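Calcineurin-like phosphoesterase domain-containing protein (Aquifex aeolicus, PDB 1XM7) is of unknown function but, as a member of the calcineurin-like phosphoesterase family, is probably a hydrolase. Local coordinates at residues Val24-Leu37 with Asn168-Ser180. Sequence-based numbering, arbitrary orientation.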
loop_
_atom_site.group_PDB
_atom_site.type_symbol
_atom_site.label_atom_id
_atom_site.label_comp_id
_atom_site.label_asym_id
_atom_site.label_seq_id
_atom_site.Cartn_x
_atom_site.Cartn_y
_atom_site.Cartn_z
ATOM N N VAL A 24 4.807 16.632 2.969
ATOM C CA VAL A 24 5.097 15.723 1.867
ATOM C C VAL A 24 4.258 15.837 0.604
ATOM O O VAL A 24 4.782 15.725 -0.498
ATOM C CB VAL A 24 5.009 14.278 2.336
ATOM C CG1 VAL A 24 6.228 13.936 3.144
ATOM C CG2 VAL A 24 3.756 14.089 3.174
ATOM N N ARG A 25 2.956 16.031 0.761
ATOM C CA ARG A 25 2.061 16.135 -0.385
ATOM C C ARG A 25 2.171 17.494 -1.075
ATOM O O ARG A 25 2.302 18.538 -0.431
ATOM C CB ARG A 25 0.615 15.877 0.049
ATOM C CG ARG A 25 0.376 14.490 0.636
ATOM C CD ARG A 25 0.297 13.395 -0.426
ATOM N NE ARG A 25 0.103 12.075 0.181
ATOM C CZ ARG A 25 -0.335 10.993 -0.460
ATOM N NH1 ARG A 25 -0.637 11.043 -1.751
ATOM N NH2 ARG A 25 -0.473 9.850 0.199
ATOM N N PHE A 26 2.090 17.458 -2.399
ATOM C CA PHE A 26 2.219 18.639 -3.237
ATOM C C PHE A 26 1.326 18.464 -4.450
ATOM O O PHE A 26 1.014 17.339 -4.831
ATOM C CB PHE A 26 3.652 18.718 -3.709
ATOM C CG PHE A 26 4.110 17.457 -4.379
ATOM C CD1 PHE A 26 3.814 17.215 -5.722
ATOM C CD2 PHE A 26 4.788 16.476 -3.655
ATOM C CE1 PHE A 26 4.184 16.012 -6.333
ATOM C CE2 PHE A 26 5.166 15.261 -4.261
ATOM C CZ PHE A 26 4.862 15.033 -5.599
ATOM N N LYS A 27 0.946 19.571 -5.077
ATOM C CA LYS A 27 0.101 19.509 -6.260
ATOM C C LYS A 27 0.758 18.677 -7.376
ATOM O O LYS A 27 1.947 18.815 -7.656
ATOM C CB LYS A 27 -0.201 20.920 -6.763
ATOM C CG LYS A 27 -1.172 20.937 -7.931
ATOM C CD LYS A 27 -1.653 22.345 -8.265
ATOM C CE LYS A 27 -2.746 22.301 -9.333
ATOM N NZ LYS A 27 -3.828 21.304 -9.014
ATOM N N GLY A 28 -0.024 17.803 -8.001
ATOM C CA GLY A 28 0.515 16.968 -9.057
ATOM C C GLY A 28 1.204 15.710 -8.555
ATOM O O GLY A 28 2.102 15.191 -9.223
ATOM N N PHE A 29 0.797 15.203 -7.393
ATOM C CA PHE A 29 1.423 13.996 -6.855
ATOM C C PHE A 29 0.895 12.744 -7.535
ATOM O O PHE A 29 1.557 11.710 -7.535
ATOM C CB PHE A 29 1.222 13.902 -5.337
ATOM C CG PHE A 29 -0.213 13.812 -4.920
ATOM C CD1 PHE A 29 -0.890 12.593 -4.958
ATOM C CD2 PHE A 29 -0.900 14.951 -4.509
ATOM C CE1 PHE A 29 -2.237 12.501 -4.599
ATOM C CE2 PHE A 29 -2.244 14.882 -4.146
ATOM C CZ PHE A 29 -2.920 13.648 -4.192
ATOM N N GLU A 30 -0.296 12.830 -8.119
ATOM C CA GLU A 30 -0.856 11.676 -8.812
ATOM C C GLU A 30 0.043 11.359 -10.000
ATOM O O GLU A 30 0.406 10.201 -10.223
ATOM C CB GLU A 30 -2.283 11.954 -9.301
ATOM C CG GLU A 30 -3.316 12.068 -8.188
ATOM C CD GLU A 30 -3.565 13.500 -7.739
ATOM O OE1 GLU A 30 -2.628 14.335 -7.795
ATOM O OE2 GLU A 30 -4.708 13.780 -7.315
ATOM N N ILE A 31 0.411 12.393 -10.752
ATOM C CA ILE A 31 1.267 12.228 -11.917
ATOM C C ILE A 31 2.617 11.649 -11.519
ATOM O O ILE A 31 3.178 10.821 -12.236
ATOM C CB ILE A 31 1.498 13.583 -12.652
ATOM C CG1 ILE A 31 0.811 13.581 -14.016
ATOM C CG2 ILE A 31 2.989 13.815 -12.892
ATOM C CD1 ILE A 31 -0.653 13.291 -13.967
ATOM N N VAL A 32 3.148 12.085 -10.386
ATOM C CA VAL A 32 4.438 11.585 -9.940
ATOM C C VAL A 32 4.370 10.112 -9.593
ATOM O O VAL A 32 5.258 9.344 -9.956
ATOM C CB VAL A 32 4.935 12.362 -8.724
ATOM C CG1 VAL A 32 6.141 11.663 -8.113
ATOM C CG2 VAL A 32 5.281 13.786 -9.142
ATOM N N ILE A 33 3.317 9.719 -8.888
ATOM C CA ILE A 33 3.133 8.320 -8.506
ATOM C C ILE A 33 2.980 7.446 -9.746
ATOM O O ILE A 33 3.661 6.435 -9.890
ATOM C CB ILE A 33 1.869 8.130 -7.629
ATOM C CG1 ILE A 33 2.114 8.672 -6.215
ATOM C CG2 ILE A 33 1.476 6.653 -7.602
ATOM C CD1 ILE A 33 0.851 8.744 -5.353
ATOM N N LEU A 34 2.064 7.838 -10.626
ATOM C CA LEU A 34 1.809 7.102 -11.862
ATOM C C LEU A 34 3.059 7.005 -12.732
ATOM O O LEU A 34 3.262 6.022 -13.444
ATOM C CB LEU A 34 0.688 7.780 -12.647
ATOM C CG LEU A 34 -0.681 7.745 -11.955
ATOM C CD1 LEU A 34 -1.690 8.571 -12.753
ATOM C CD2 LEU A 34 -1.144 6.295 -11.818
ATOM N N THR A 35 3.894 8.033 -12.666
ATOM C CA THR A 35 5.117 8.061 -13.433
ATOM C C THR A 35 6.068 7.002 -12.913
ATOM O O THR A 35 6.569 6.182 -13.683
ATOM C CB THR A 35 5.785 9.439 -13.344
ATOM O OG1 THR A 35 5.018 10.379 -14.104
ATOM C CG2 THR A 35 7.200 9.389 -13.895
ATOM N N ASN A 36 6.297 7.002 -11.602
ATOM C CA ASN A 36 7.207 6.035 -10.983
ATOM C C ASN A 36 6.775 4.591 -11.144
ATOM O O ASN A 36 7.592 3.676 -11.039
ATOM C CB ASN A 36 7.394 6.361 -9.502
ATOM C CG ASN A 36 8.275 7.588 -9.285
ATOM O OD1 ASN A 36 8.133 8.301 -8.290
ATOM N ND2 ASN A 36 9.199 7.831 -10.213
ATOM N N LEU A 37 5.488 4.383 -11.393
ATOM C CA LEU A 37 4.981 3.035 -11.594
ATOM C C LEU A 37 5.197 2.709 -13.049
ATOM O O LEU A 37 5.516 1.575 -13.406
ATOM C CB LEU A 37 3.489 2.954 -11.290
ATOM C CG LEU A 37 3.087 3.069 -9.826
ATOM C CD1 LEU A 37 1.581 3.136 -9.757
ATOM C CD2 LEU A 37 3.624 1.887 -9.020
ATOM N N ASN A 168 6.726 -0.076 5.659
ATOM C CA ASN A 168 5.619 0.791 5.293
ATOM C C ASN A 168 5.624 1.106 3.799
ATOM O O ASN A 168 6.511 1.813 3.324
ATOM C CB ASN A 168 5.724 2.088 6.089
ATOM C CG ASN A 168 4.458 2.903 6.048
ATOM O OD1 ASN A 168 3.747 2.907 5.049
ATOM N ND2 ASN A 168 4.174 3.615 7.132
ATOM N N ALA A 169 4.630 0.595 3.069
ATOM C CA ALA A 169 4.522 0.816 1.627
ATOM C C ALA A 169 3.854 2.139 1.220
ATOM O O ALA A 169 3.667 2.403 0.031
ATOM C CB ALA A 169 3.783 -0.331 0.999
ATOM N N ASN A 170 3.498 2.963 2.205
ATOM C CA ASN A 170 2.851 4.253 1.959
ATOM C C ASN A 170 3.742 5.142 1.103
ATOM O O ASN A 170 4.919 5.309 1.397
ATOM C CB ASN A 170 2.554 4.949 3.293
ATOM C CG ASN A 170 1.808 6.266 3.124
ATOM O OD1 ASN A 170 0.890 6.567 3.887
ATOM N ND2 ASN A 170 2.205 7.059 2.137
ATOM N N VAL A 171 3.173 5.718 0.051
ATOM C CA VAL A 171 3.926 6.581 -0.856
ATOM C C VAL A 171 4.706 7.678 -0.148
ATOM O O VAL A 171 5.852 7.942 -0.490
ATOM C CB VAL A 171 3.001 7.243 -1.902
ATOM C CG1 VAL A 171 2.472 6.198 -2.858
ATOM C CG2 VAL A 171 1.852 7.959 -1.209
ATOM N N GLU A 172 4.085 8.306 0.844
ATOM C CA GLU A 172 4.723 9.390 1.586
ATOM C C GLU A 172 6.060 9.028 2.241
ATOM O O GLU A 172 6.861 9.909 2.555
ATOM C CB GLU A 172 3.772 9.933 2.656
ATOM C CG GLU A 172 2.517 10.577 2.107
ATOM C CD GLU A 172 1.759 11.348 3.166
ATOM O OE1 GLU A 172 0.674 11.870 2.863
ATOM O OE2 GLU A 172 2.246 11.440 4.307
ATOM N N TRP A 173 6.303 7.741 2.453
ATOM C CA TRP A 173 7.550 7.318 3.077
ATOM C C TRP A 173 8.582 6.856 2.075
ATOM O O TRP A 173 9.767 6.776 2.400
ATOM C CB TRP A 173 7.311 6.174 4.057
ATOM C CG TRP A 173 6.666 6.590 5.330
ATOM C CD1 TRP A 173 5.399 6.296 5.740
ATOM C CD2 TRP A 173 7.262 7.365 6.381
ATOM N NE1 TRP A 173 5.169 6.836 6.981
ATOM C CE2 TRP A 173 6.294 7.498 7.400
ATOM C CE3 TRP A 173 8.518 7.961 6.558
ATOM C CZ2 TRP A 173 6.544 8.204 8.587
ATOM C CZ3 TRP A 173 8.766 8.661 7.735
ATOM C CH2 TRP A 173 7.780 8.776 8.733
ATOM N N ASN A 174 8.145 6.546 0.860
ATOM C CA ASN A 174 9.076 6.055 -0.143
ATOM C C ASN A 174 9.210 6.944 -1.365
ATOM O O ASN A 174 9.503 6.468 -2.455
ATOM C CB ASN A 174 8.683 4.635 -0.559
ATOM C CG ASN A 174 8.242 3.793 0.624
ATOM O OD1 ASN A 174 7.051 3.652 0.889
ATOM N ND2 ASN A 174 9.203 3.254 1.358
ATOM N N ASP A 175 9.005 8.241 -1.168
ATOM C CA ASP A 175 9.131 9.215 -2.245
ATOM C C ASP A 175 8.246 8.845 -3.442
ATOM O O ASP A 175 8.669 8.909 -4.597
ATOM C CB ASP A 175 10.615 9.333 -2.659
ATOM C CG ASP A 175 10.933 10.655 -3.371
ATOM O OD1 ASP A 175 10.371 11.706 -2.976
ATOM O OD2 ASP A 175 11.761 10.651 -4.315
ATOM N N TYR A 176 7.012 8.449 -3.143
ATOM C CA TYR A 176 6.027 8.078 -4.157
ATOM C C TYR A 176 6.494 7.042 -5.176
ATOM O O TYR A 176 6.244 7.173 -6.371
ATOM C CB TYR A 176 5.521 9.343 -4.865
ATOM C CG TYR A 176 4.977 10.363 -3.888
ATOM C CD1 TYR A 176 5.836 11.145 -3.118
ATOM C CD2 TYR A 176 3.605 10.478 -3.662
ATOM C CE1 TYR A 176 5.340 12.005 -2.144
ATOM C CE2 TYR A 176 3.099 11.335 -2.686
ATOM C CZ TYR A 176 3.972 12.091 -1.933
ATOM O OH TYR A 176 3.477 12.927 -0.959
ATOM N N LYS A 177 7.167 6.006 -4.685
ATOM C CA LYS A 177 7.655 4.912 -5.526
ATOM C C LYS A 177 7.249 3.562 -4.923
ATOM O O LYS A 177 7.284 3.377 -3.702
ATOM C CB LYS A 177 9.178 4.957 -5.642
ATOM C CG LYS A 177 9.728 6.134 -6.406
ATOM C CD LYS A 177 11.236 6.046 -6.486
ATOM C CE LYS A 177 11.813 7.323 -7.067
ATOM N NZ LYS A 177 13.309 7.336 -7.024
ATOM N N PRO A 178 6.860 2.599 -5.771
ATOM C CA PRO A 178 6.468 1.297 -5.230
ATOM C C PRO A 178 7.705 0.676 -4.636
ATOM O O PRO A 178 8.815 1.090 -4.942
ATOM C CB PRO A 178 6.016 0.539 -6.461
ATOM C CG PRO A 178 6.978 1.047 -7.503
ATOM C CD PRO A 178 6.958 2.544 -7.242
ATOM N N ILE A 179 7.527 -0.309 -3.778
ATOM C CA ILE A 179 8.671 -0.973 -3.197
ATOM C C ILE A 179 8.843 -2.260 -3.972
ATOM O O ILE A 179 7.875 -2.951 -4.264
ATOM C CB ILE A 179 8.446 -1.251 -1.718
ATOM C CG1 ILE A 179 8.556 0.063 -0.954
ATOM C CG2 ILE A 179 9.449 -2.260 -1.216
ATOM C CD1 ILE A 179 8.193 -0.037 0.488
ATOM N N SER A 180 10.077 -2.563 -4.334
ATOM C CA SER A 180 10.358 -3.761 -5.100
ATOM C C SER A 180 10.497 -4.959 -4.177
ATOM O O SER A 180 10.638 -4.808 -2.961
ATOM C CB SER A 180 11.644 -3.574 -5.901
ATOM O OG SER A 180 11.856 -4.674 -6.770
#
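R25 and E172 form a salt bridge in which NE of R25 donates to OE1 of E172 over 2.7 Å, nearly straight (178°) and in the guanidinium plane. OE1 accepts through its anti lone pair, the carboxylate being turned steeply against the guanidinium. A bend at chi2 (-77°) of R25 brings its CD to 3.3 Å from OH of Y176, while NH1 and NH2 are spent on the backbone oxygens of T10 and D9; OE2 of E172 in turn accepts from the backbone N of W150. Replacing R25 with a methionine would probably leave the buried E172 carboxylate without its countercharge and remove the guanidinium N-H groups that reach the T10 and D9 oxygens.

Among the aromatic groups, F26 points its ring edge at a face of Y176, with centroids 5.4 Å apart and planes at 65°. The apolar packing continues at the Y176 rim, where CG1 of I33 lies 3.5 Å from CD2 of Y176. CD1 of I33 also reaches CG1 of V171 (3.9 Å), and farther along the helix CD2 of L37 rests on the P178 ring.

The Y176 side chain thus inserts from the loop before strand 179-180 against helix 29-38 and its lead-in, joining them beside the sheet that holds strands 4-7 and 179-180, one of the two sheets of the calcineurin-like phosphoesterase fold.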